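CCMAN5 (Cellulosimicrobium cellulans, PDB 2XSG) is a calcium-binding family 92 alpha-mannosidase that probably trims mannose to expose mannose-6-phosphate on yeast-made glycoproteins. Local coordinates at residues A[368-382]-A[409-422]. Sequence-based numbering, arbitrary orientation.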
loop_
_atom_site.group_PDB
_atom_site.type_symbol
_atom_site.label_atom_id
_atom_site.label_comp_id
_atom_site.label_asym_id
_atom_site.label_seq_id
_atom_site.Cartn_x
_atom_site.Cartn_y
_atom_site.Cartn_z
ATOM N N PRO A 368 1.895 -9.927 13.928
ATOM C CA PRO A 368 3.203 -10.581 13.724
ATOM C C PRO A 368 3.164 -11.812 12.796
ATOM O O PRO A 368 4.071 -11.978 11.959
ATOM C CB PRO A 368 3.634 -10.957 15.154
ATOM C CG PRO A 368 2.943 -9.950 16.025
ATOM C CD PRO A 368 1.590 -9.746 15.360
ATOM N N ALA A 369 2.118 -12.643 12.925
ATOM C CA ALA A 369 1.973 -13.875 12.123
ATOM C C ALA A 369 1.812 -13.572 10.640
ATOM O O ALA A 369 2.376 -14.265 9.794
ATOM C CB ALA A 369 0.776 -14.696 12.598
ATOM N N LEU A 370 1.026 -12.544 10.326
ATOM C CA LEU A 370 0.842 -12.147 8.935
ATOM C C LEU A 370 2.164 -11.643 8.374
ATOM O O LEU A 370 2.576 -12.017 7.281
ATOM C CB LEU A 370 -0.235 -11.063 8.820
ATOM C CG LEU A 370 -0.532 -10.489 7.429
ATOM C CD1 LEU A 370 -1.122 -11.584 6.498
ATOM C CD2 LEU A 370 -1.489 -9.298 7.525
ATOM N N TYR A 371 2.825 -10.793 9.147
ATOM C CA TYR A 371 4.129 -10.244 8.774
ATOM C C TYR A 371 5.121 -11.352 8.496
ATOM O O TYR A 371 5.826 -11.296 7.491
ATOM C CB TYR A 371 4.646 -9.351 9.896
ATOM C CG TYR A 371 6.103 -8.936 9.843
ATOM C CD1 TYR A 371 7.054 -9.620 10.593
ATOM C CD2 TYR A 371 6.511 -7.805 9.132
ATOM C CE1 TYR A 371 8.375 -9.238 10.614
ATOM C CE2 TYR A 371 7.854 -7.410 9.129
ATOM C CZ TYR A 371 8.778 -8.138 9.877
ATOM O OH TYR A 371 10.102 -7.780 9.923
ATOM N N ARG A 372 5.179 -12.347 9.383
ATOM C CA ARG A 372 6.072 -13.474 9.169
ATOM C C ARG A 372 5.759 -14.138 7.814
ATOM O O ARG A 372 6.670 -14.397 7.026
ATOM C CB ARG A 372 6.023 -14.493 10.314
ATOM C CG ARG A 372 7.109 -15.582 10.170
ATOM C CD ARG A 372 7.038 -16.759 11.170
ATOM N NE ARG A 372 8.304 -17.508 11.105
ATOM C CZ ARG A 372 8.596 -18.413 10.167
ATOM N NH1 ARG A 372 7.704 -18.724 9.224
ATOM N NH2 ARG A 372 9.778 -19.021 10.166
ATOM N N ASP A 373 4.482 -14.380 7.522
ATOM C CA ASP A 373 4.141 -15.059 6.263
ATOM C C ASP A 373 4.559 -14.221 5.052
ATOM O O ASP A 373 5.041 -14.749 4.053
ATOM C CB ASP A 373 2.654 -15.412 6.183
ATOM C CG ASP A 373 2.300 -16.707 6.935
ATOM O OD1 ASP A 373 3.165 -17.306 7.617
ATOM O OD2 ASP A 373 1.124 -17.114 6.836
ATOM N N MET A 374 4.376 -12.905 5.153
ATOM C CA MET A 374 4.797 -12.003 4.100
ATOM C C MET A 374 6.304 -12.064 3.825
ATOM O O MET A 374 6.729 -12.089 2.670
ATOM C CB MET A 374 4.367 -10.583 4.446
ATOM C CG MET A 374 2.861 -10.390 4.406
ATOM S SD MET A 374 2.438 -8.697 4.843
ATOM C CE MET A 374 0.671 -8.667 4.511
ATOM N N VAL A 375 7.111 -12.071 4.889
ATOM C CA VAL A 375 8.555 -12.113 4.734
ATOM C C VAL A 375 8.979 -13.461 4.159
ATOM O O VAL A 375 9.821 -13.514 3.261
ATOM C CB VAL A 375 9.303 -11.812 6.057
ATOM C CG1 VAL A 375 10.820 -11.925 5.841
ATOM C CG2 VAL A 375 8.921 -10.383 6.576
ATOM N N GLN A 376 8.385 -14.538 4.670
ATOM C CA GLN A 376 8.642 -15.873 4.145
ATOM C C GLN A 376 8.301 -15.926 2.660
ATOM O O GLN A 376 9.022 -16.547 1.869
ATOM C CB GLN A 376 7.855 -16.946 4.906
ATOM C CG GLN A 376 8.105 -18.413 4.401
ATOM C CD GLN A 376 9.540 -18.910 4.583
ATOM O OE1 GLN A 376 9.841 -19.626 5.543
ATOM N NE2 GLN A 376 10.426 -18.564 3.639
ATOM N N SER A 377 7.206 -15.263 2.294
ATOM C CA SER A 377 6.757 -15.235 0.898
ATOM C C SER A 377 7.763 -14.490 0.038
ATOM O O SER A 377 8.087 -14.922 -1.084
ATOM C CB SER A 377 5.379 -14.585 0.799
ATOM O OG SER A 377 4.438 -15.310 1.581
ATOM N N LEU A 378 8.258 -13.373 0.572
ATOM C CA LEU A 378 9.247 -12.553 -0.131
ATOM C C LEU A 378 10.523 -13.368 -0.375
ATOM O O LEU A 378 11.117 -13.298 -1.458
ATOM C CB LEU A 378 9.563 -11.283 0.673
ATOM C CG LEU A 378 10.523 -10.232 0.101
ATOM C CD1 LEU A 378 10.146 -9.836 -1.324
ATOM C CD2 LEU A 378 10.515 -9.013 1.051
ATOM N N VAL A 379 10.904 -14.153 0.637
ATOM C CA VAL A 379 12.024 -15.103 0.525
ATOM C C VAL A 379 11.800 -16.149 -0.582
ATOM O O VAL A 379 12.694 -16.370 -1.393
ATOM C CB VAL A 379 12.372 -15.754 1.886
ATOM C CG1 VAL A 379 13.355 -16.891 1.709
ATOM C CG2 VAL A 379 12.960 -14.701 2.839
ATOM N N TYR A 380 10.612 -16.749 -0.638
ATOM C CA TYR A 380 10.288 -17.731 -1.683
ATOM C C TYR A 380 10.320 -17.139 -3.075
ATOM O O TYR A 380 10.734 -17.810 -4.028
ATOM C CB TYR A 380 8.907 -18.340 -1.470
ATOM C CG TYR A 380 8.894 -19.615 -0.701
ATOM C CD1 TYR A 380 9.670 -19.760 0.444
ATOM C CD2 TYR A 380 8.096 -20.690 -1.106
ATOM C CE1 TYR A 380 9.665 -20.938 1.167
ATOM C CE2 TYR A 380 8.080 -21.887 -0.379
ATOM C CZ TYR A 380 8.874 -21.989 0.752
ATOM O OH TYR A 380 8.880 -23.121 1.504
ATOM N N LEU A 381 9.879 -15.886 -3.180
ATOM C CA LEU A 381 9.826 -15.181 -4.457
ATOM C C LEU A 381 11.214 -15.013 -5.068
ATOM O O LEU A 381 11.401 -15.259 -6.265
ATOM C CB LEU A 381 9.112 -13.829 -4.324
ATOM C CG LEU A 381 8.992 -13.048 -5.637
ATOM C CD1 LEU A 381 8.083 -13.795 -6.603
ATOM C CD2 LEU A 381 8.493 -11.633 -5.419
ATOM N N PHE A 382 12.175 -14.594 -4.246
ATOM C CA PHE A 382 13.576 -14.469 -4.687
ATOM C C PHE A 382 14.260 -15.832 -4.844
ATOM O O PHE A 382 15.086 -16.016 -5.729
ATOM C CB PHE A 382 14.374 -13.526 -3.767
ATOM C CG PHE A 382 14.209 -12.066 -4.133
ATOM C CD1 PHE A 382 15.007 -11.488 -5.108
ATOM C CD2 PHE A 382 13.201 -11.293 -3.552
ATOM C CE1 PHE A 382 14.834 -10.141 -5.487
ATOM C CE2 PHE A 382 13.029 -9.960 -3.918
ATOM C CZ PHE A 382 13.845 -9.389 -4.897
ATOM N N SER A 409 13.664 -4.847 -0.975
ATOM C CA SER A 409 13.327 -6.168 -0.396
ATOM C C SER A 409 14.368 -6.638 0.631
ATOM O O SER A 409 14.006 -7.254 1.626
ATOM C CB SER A 409 13.180 -7.246 -1.483
ATOM O OG SER A 409 12.014 -7.053 -2.266
ATOM N N SER A 410 15.653 -6.365 0.377
ATOM C CA SER A 410 16.725 -6.790 1.314
ATOM C C SER A 410 16.536 -6.172 2.699
ATOM O O SER A 410 16.902 -6.770 3.721
ATOM C CB SER A 410 18.127 -6.456 0.771
ATOM O OG SER A 410 18.390 -5.048 0.821
ATOM N N VAL A 411 15.958 -4.973 2.721
ATOM C CA VAL A 411 15.730 -4.235 3.963
ATOM C C VAL A 411 14.583 -4.885 4.717
ATOM O O VAL A 411 14.657 -5.050 5.928
ATOM C CB VAL A 411 15.426 -2.746 3.667
ATOM C CG1 VAL A 411 15.058 -1.975 4.952
ATOM C CG2 VAL A 411 16.657 -2.091 2.962
ATOM N N VAL A 412 13.535 -5.269 3.986
ATOM C CA VAL A 412 12.361 -5.903 4.575
ATOM C C VAL A 412 12.712 -7.272 5.193
ATOM O O VAL A 412 12.255 -7.604 6.301
ATOM C CB VAL A 412 11.221 -6.070 3.524
ATOM C CG1 VAL A 412 10.004 -6.736 4.152
ATOM C CG2 VAL A 412 10.843 -4.698 2.900
ATOM N N VAL A 413 13.510 -8.065 4.477
ATOM C CA VAL A 413 13.949 -9.372 4.996
ATOM C C VAL A 413 14.778 -9.141 6.261
ATOM O O VAL A 413 14.594 -9.816 7.281
ATOM C CB VAL A 413 14.770 -10.201 3.947
ATOM C CG1 VAL A 413 15.260 -11.514 4.577
ATOM C CG2 VAL A 413 13.920 -10.524 2.720
ATOM N N ALA A 414 15.683 -8.181 6.182
ATOM C CA ALA A 414 16.543 -7.811 7.314
ATOM C C ALA A 414 15.728 -7.334 8.512
ATOM O O ALA A 414 16.147 -7.508 9.650
ATOM C CB ALA A 414 17.527 -6.739 6.886
ATOM N N ASP A 415 14.573 -6.723 8.239
ATOM C CA ASP A 415 13.655 -6.241 9.269
ATOM C C ASP A 415 13.176 -7.391 10.151
ATOM O O ASP A 415 13.181 -7.276 11.378
ATOM C CB ASP A 415 12.452 -5.519 8.631
ATOM C CG ASP A 415 11.636 -4.727 9.637
ATOM O OD1 ASP A 415 11.981 -3.553 9.891
ATOM O OD2 ASP A 415 10.649 -5.273 10.172
ATOM N N ALA A 416 12.768 -8.493 9.525
ATOM C CA ALA A 416 12.359 -9.706 10.263
ATOM C C ALA A 416 13.531 -10.348 10.999
ATOM O O ALA A 416 13.407 -10.750 12.159
ATOM C CB ALA A 416 11.697 -10.698 9.331
ATOM N N ILE A 417 14.686 -10.428 10.348
ATOM C CA ILE A 417 15.855 -10.980 11.022
ATOM C C ILE A 417 16.245 -10.132 12.238
ATOM O O ILE A 417 16.436 -10.662 13.318
ATOM C CB ILE A 417 17.061 -11.183 10.065
ATOM C CG1 ILE A 417 16.695 -12.162 8.935
ATOM C CG2 ILE A 417 18.282 -11.673 10.862
ATOM C CD1 ILE A 417 17.691 -12.196 7.747
ATOM N N ALA A 418 16.342 -8.812 12.077
ATOM C CA ALA A 418 16.722 -7.956 13.213
ATOM C C ALA A 418 15.709 -8.099 14.348
ATOM O O ALA A 418 16.076 -8.020 15.529
ATOM C CB ALA A 418 16.860 -6.504 12.782
ATOM N N LYS A 419 14.447 -8.327 13.984
ATOM C CA LYS A 419 13.357 -8.513 14.954
ATOM C C LYS A 419 13.286 -9.924 15.560
ATOM O O LYS A 419 12.358 -10.221 16.311
ATOM C CB LYS A 419 11.993 -8.125 14.345
ATOM C CG LYS A 419 11.697 -6.628 14.360
ATOM C CD LYS A 419 10.428 -6.279 13.586
ATOM C CE LYS A 419 10.200 -4.778 13.538
ATOM N NZ LYS A 419 11.148 -4.047 12.640
ATOM N N GLY A 420 14.257 -10.781 15.241
ATOM C CA GLY A 420 14.377 -12.103 15.894
ATOM C C GLY A 420 13.546 -13.227 15.288
ATOM O O GLY A 420 13.394 -14.287 15.895
ATOM N N PHE A 421 12.986 -12.995 14.105
ATOM C CA PHE A 421 12.287 -14.043 13.363
ATOM C C PHE A 421 13.306 -14.978 12.737
ATOM O O PHE A 421 14.314 -14.543 12.162
ATOM C CB PHE A 421 11.402 -13.438 12.258
ATOM C CG PHE A 421 10.159 -12.767 12.766
ATOM C CD1 PHE A 421 10.189 -11.438 13.193
ATOM C CD2 PHE A 421 8.947 -13.458 12.817
ATOM C CE1 PHE A 421 9.036 -10.825 13.681
ATOM C CE2 PHE A 421 7.782 -12.840 13.290
ATOM C CZ PHE A 421 7.832 -11.527 13.719
ATOM N N ASP A 422 13.062 -16.275 12.840
ATOM C CA ASP A 422 13.991 -17.218 12.224
ATOM C C ASP A 422 13.284 -18.411 11.581
ATOM O O ASP A 422 12.050 -18.470 11.565
ATOM C CB ASP A 422 15.073 -17.644 13.227
ATOM C CG ASP A 422 14.518 -18.417 14.404
ATOM O OD1 ASP A 422 13.285 -18.616 14.504
ATOM O OD2 ASP A 422 15.330 -18.818 15.250
#
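Val375 of helix 368-382 lies against Val413 and Ala416 of helix 409-418, where two helices of the family 92 catalytic domain, an alpha/alpha-barrel of the six-hairpin clan, cross with N-to-C directions 133° apart. The segment axes approach to 9.8 Å. Val375 CG1 sits 3.8 Å from Ala416 CB, while the Leu378 and Val412 side chains cross at about a right angle, CD2 against CG1. At the far end Phe382 turns a ring edge to Ser409, whose OG bonds to the carbonyl of Trp406.

One of two polar ties comes from Tyr371. With CG anti to the backbone N (chi1 167°), its ring reaches the second helix, and the hydroxyl donates to Asp415 OD2 at 2.6 Å, using the anti lone pair of that oxygen. Lys419 NZ makes a salt bridge with the same carboxylate, its hydrogen bonds to it weak, and Asp415 OD1 is held by Ser361 and Gly683, so this buried acid is probably kept as an anion. A phenylalanine in place of Tyr371 lacks the hydroxyl, and Asp415 OD2 would probably then rely on Lys419 alone among these partners, weakening the tie between the helices.

Beyond a Schellman motif at Gly420 the chain leaves the helix and places Phe421 against the first helix. Tyr371 CE1 lies over one face of the Phe421 ring, 3.5 Å from CE1, the two planes inclined at 59°. The aliphatic part of Arg372 also packs on Phe421, CB lying 3.8 Å from CE2. Extended from CG to NE, Arg372 then delivers NH2 to Asp422 O at 2.7 Å, in a fairly straight bond with the carbonyl oxygen in the guanidinium plane.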